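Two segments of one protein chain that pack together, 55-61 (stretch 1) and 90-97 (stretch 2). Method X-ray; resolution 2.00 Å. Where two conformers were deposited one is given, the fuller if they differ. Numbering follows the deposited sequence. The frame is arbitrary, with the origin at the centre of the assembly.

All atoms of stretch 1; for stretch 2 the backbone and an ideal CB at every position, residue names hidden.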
# COMPACT_ATOMS: atom_id res chain seq x y z
N THR A 55 -11.32 -9.85 24.73
CA THR A 55 -12.24 -8.75 24.67
C THR A 55 -13.20 -8.87 23.50
O THR A 55 -14.38 -8.69 23.66
CB THR A 55 -11.43 -7.44 24.55
OG1 THR A 55 -10.63 -7.30 25.71
CG2 THR A 55 -12.29 -6.27 24.48
N LEU A 56 -12.69 -9.19 22.31
CA LEU A 56 -13.55 -9.33 21.13
C LEU A 56 -14.53 -10.48 21.35
O LEU A 56 -15.72 -10.37 21.00
CB LEU A 56 -12.71 -9.58 19.85
CG LEU A 56 -12.34 -8.34 19.04
CD1 LEU A 56 -13.56 -7.61 18.51
CD2 LEU A 56 -11.57 -7.31 19.81
N GLN A 57 -14.07 -11.57 21.96
CA GLN A 57 -14.99 -12.67 22.26
C GLN A 57 -16.06 -12.26 23.29
O GLN A 57 -17.20 -12.74 23.22
CB GLN A 57 -14.24 -13.94 22.72
CG GLN A 57 -13.42 -14.55 21.56
CD GLN A 57 -14.28 -15.24 20.49
OE1 GLN A 57 -15.28 -15.88 20.78
NE2 GLN A 57 -13.88 -15.13 19.25
N GLN A 58 -15.70 -11.42 24.26
CA GLN A 58 -16.69 -10.88 25.21
C GLN A 58 -17.73 -10.04 24.47
O GLN A 58 -18.91 -10.11 24.78
CB GLN A 58 -16.06 -9.99 26.31
CG GLN A 58 -15.60 -10.71 27.53
CD GLN A 58 -14.45 -10.05 28.30
OE1 GLN A 58 -14.04 -8.91 28.05
NE2 GLN A 58 -13.91 -10.81 29.28
N TRP A 59 -17.26 -9.24 23.50
CA TRP A 59 -18.15 -8.42 22.66
C TRP A 59 -19.06 -9.33 21.84
O TRP A 59 -20.29 -9.14 21.82
CB TRP A 59 -17.34 -7.44 21.78
CG TRP A 59 -18.18 -6.47 21.03
CD1 TRP A 59 -19.26 -5.79 21.51
CD2 TRP A 59 -18.03 -6.05 19.69
NE1 TRP A 59 -19.76 -4.98 20.58
CE2 TRP A 59 -19.06 -5.13 19.43
CE3 TRP A 59 -17.12 -6.37 18.68
CZ2 TRP A 59 -19.21 -4.53 18.21
CZ3 TRP A 59 -17.27 -5.77 17.47
CH2 TRP A 59 -18.33 -4.87 17.23
N LYS A 60 -18.49 -10.38 21.25
CA LYS A 60 -19.28 -11.34 20.51
C LYS A 60 -20.38 -11.99 21.40
O LYS A 60 -21.54 -12.12 21.00
CB LYS A 60 -18.41 -12.45 19.91
CG LYS A 60 -19.18 -13.31 18.94
CD LYS A 60 -18.35 -14.45 18.34
CE LYS A 60 -18.67 -15.74 19.04
NZ LYS A 60 -17.64 -16.78 18.88
N GLN A 61 -20.00 -12.38 22.60
CA GLN A 61 -20.99 -12.92 23.53
C GLN A 61 -22.14 -11.95 23.81
O GLN A 61 -23.29 -12.36 23.82
CB GLN A 61 -20.35 -13.39 24.85
CG GLN A 61 -19.56 -14.69 24.68
CD GLN A 61 -20.37 -15.77 23.94
OE1 GLN A 61 -21.55 -16.04 24.27
NE2 GLN A 61 -19.76 -16.37 22.93
N UNK A 90 -22.06 -14.46 9.20
CA UNK A 90 -20.79 -14.14 8.56
C UNK A 90 -19.92 -13.17 9.41
O UNK A 90 -18.71 -13.38 9.62
CB UNK A 90 -21.06 -13.53 7.18
N UNK A 91 -20.53 -12.12 9.93
CA UNK A 91 -19.87 -11.25 10.94
C UNK A 91 -19.34 -12.04 12.16
O UNK A 91 -18.19 -11.90 12.55
CB UNK A 91 -20.85 -10.18 11.42
N UNK A 92 -20.19 -12.84 12.76
CA UNK A 92 -19.79 -13.63 13.92
C UNK A 92 -18.63 -14.61 13.61
O UNK A 92 -17.70 -14.75 14.40
CB UNK A 92 -21.00 -14.41 14.44
N UNK A 93 -18.67 -15.26 12.46
CA UNK A 93 -17.58 -16.18 12.07
C UNK A 93 -16.32 -15.42 11.77
O UNK A 93 -15.21 -15.93 11.98
CB UNK A 93 -17.98 -17.02 10.85
N UNK A 94 -16.46 -14.21 11.27
CA UNK A 94 -15.28 -13.42 10.98
C UNK A 94 -14.54 -12.98 12.28
O UNK A 94 -13.31 -12.95 12.33
CB UNK A 94 -15.68 -12.20 10.15
N UNK A 95 -15.27 -12.72 13.37
CA UNK A 95 -14.63 -12.40 14.60
C UNK A 95 -13.80 -13.61 15.05
O UNK A 95 -12.62 -13.47 15.45
CB UNK A 95 -15.66 -11.99 15.66
N UNK A 96 -14.40 -14.81 14.98
CA UNK A 96 -13.69 -16.04 15.32
C UNK A 96 -12.44 -16.25 14.47
O UNK A 96 -11.35 -16.58 15.00
CB UNK A 96 -14.63 -17.24 15.16
N UNK A 97 -12.60 -16.14 13.16
CA UNK A 97 -11.52 -16.38 12.22
C UNK A 97 -10.31 -15.46 12.43
O UNK A 97 -9.16 -15.91 12.49
CB UNK A 97 -12.05 -16.22 10.79

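The two helices run nearly antiparallel, at 161° with their axes 10.4 Å apart at closest approach, so that the early positions of stretch 2 lie beside the later residues of stretch 1. The helical backbone disfavours proline, which lacks an amide hydrogen, and flexible glycine, but otherwise leaves the choice to the surroundings.

Position 90 lies out of reach of stretch 1, which sets no demand there; the residue is Ser-90.

At position 91 CA-to-CB points sideways, and no atom of stretch 1 lies within 5.5 Å of the ideal CB. A short side chain would make no contact, whereas a long apolar or aromatic one could extend to the six-membered ring of Trp-59. The residue is Phe-91. Its CZ comes 4.1 Å from Trp-59 CH2, and the two rings form an offset edge-to-face pair, planes at 78° and centroids 6.0 Å apart, with the edge of Phe-91 toward the face of Trp-59.

Position 92 also points sideways, but its ideal CB is 4.7 Å from Lys-60 CD. The methylene run of that lysine offers an apolar surface, suiting leucine, methionine or isoleucine; an acidic group might instead seek the ammonium. Leu-92 is found, and its CD2 rests 3.8 Å from Lys-60 CG.

Position 93 points away and position 94 is out of reach, so small or polar residues serve as well as any. They are Ala-93 and Ser-94.

Position 95 points toward stretch 1, its CA 7.3 Å from the CA of Leu-56. The ideal CB lies 4.5 Å from Lys-60 CD and 5.1 Å from Gln-57 NE2, leaving room for a medium-sized apolar side chain: valine, leucine or isoleucine. Ile-95 uses both branches: CG2 approaches Leu-56 CB at 4.4 Å and Gln-57 NE2 at 3.9 Å, while CD1 reaches Lys-60 CB at 4.1 Å.

At position 96 CA-to-CB is sideways, yet the ideal CB stands 4.7 Å from Gln-57 NE2 and 4.8 Å from Lys-60 NZ. Two donors, one of them charged, call for an acceptor; aspartate or glutamate would suit, and asparagine could also accept. The residue is Asp-96. Its OD1 accepts a nearly linear hydrogen bond (171°) from Gln-57 NE2 at 2.9 Å and forms a salt bridge with Lys-60 NZ at 2.6 Å. The arrangement is closed within stretch 1 by a hydrogen bond from Lys-60 NZ to Gln-57 OE1 at 3.2 Å.

Position 97 is again out of reach and tolerates a long polar chain; it is Arg-97.

Stretch 2, residues 90-97: SFLASIDR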
# COMPACT_ATOMS: atom_id res chain seq x y z
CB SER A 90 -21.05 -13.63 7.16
OG SER A 90 -19.93 -12.89 6.67
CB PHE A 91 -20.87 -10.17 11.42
CG PHE A 91 -20.39 -9.35 12.60
CD1 PHE A 91 -19.19 -8.71 12.57
CD2 PHE A 91 -21.15 -9.21 13.71
CE1 PHE A 91 -18.77 -7.93 13.63
CE2 PHE A 91 -20.77 -8.44 14.75
CZ PHE A 91 -19.57 -7.79 14.71
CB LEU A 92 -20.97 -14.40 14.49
CG LEU A 92 -22.12 -13.53 15.02
CD1 LEU A 92 -23.31 -14.41 15.37
CD2 LEU A 92 -21.71 -12.67 16.21
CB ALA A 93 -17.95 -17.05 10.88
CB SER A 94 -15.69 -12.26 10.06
OG SER A 94 -14.72 -11.27 10.09
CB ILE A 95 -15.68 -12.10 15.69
CG1 ILE A 95 -16.42 -10.76 15.41
CG2 ILE A 95 -15.02 -12.05 17.06
CD1 ILE A 95 -17.51 -10.48 16.46
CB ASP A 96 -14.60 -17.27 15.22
CG ASP A 96 -15.64 -17.33 16.36
OD1 ASP A 96 -15.58 -16.45 17.29
OD2 ASP A 96 -16.49 -18.27 16.36
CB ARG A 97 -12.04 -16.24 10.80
CG ARG A 97 -11.01 -16.68 9.77
CD ARG A 97 -11.54 -16.61 8.34
NE ARG A 97 -12.45 -15.49 8.09
CZ ARG A 97 -12.09 -14.25 7.75
NH1 ARG A 97 -13.05 -13.35 7.54
NH2 ARG A 97 -10.79 -13.89 7.62
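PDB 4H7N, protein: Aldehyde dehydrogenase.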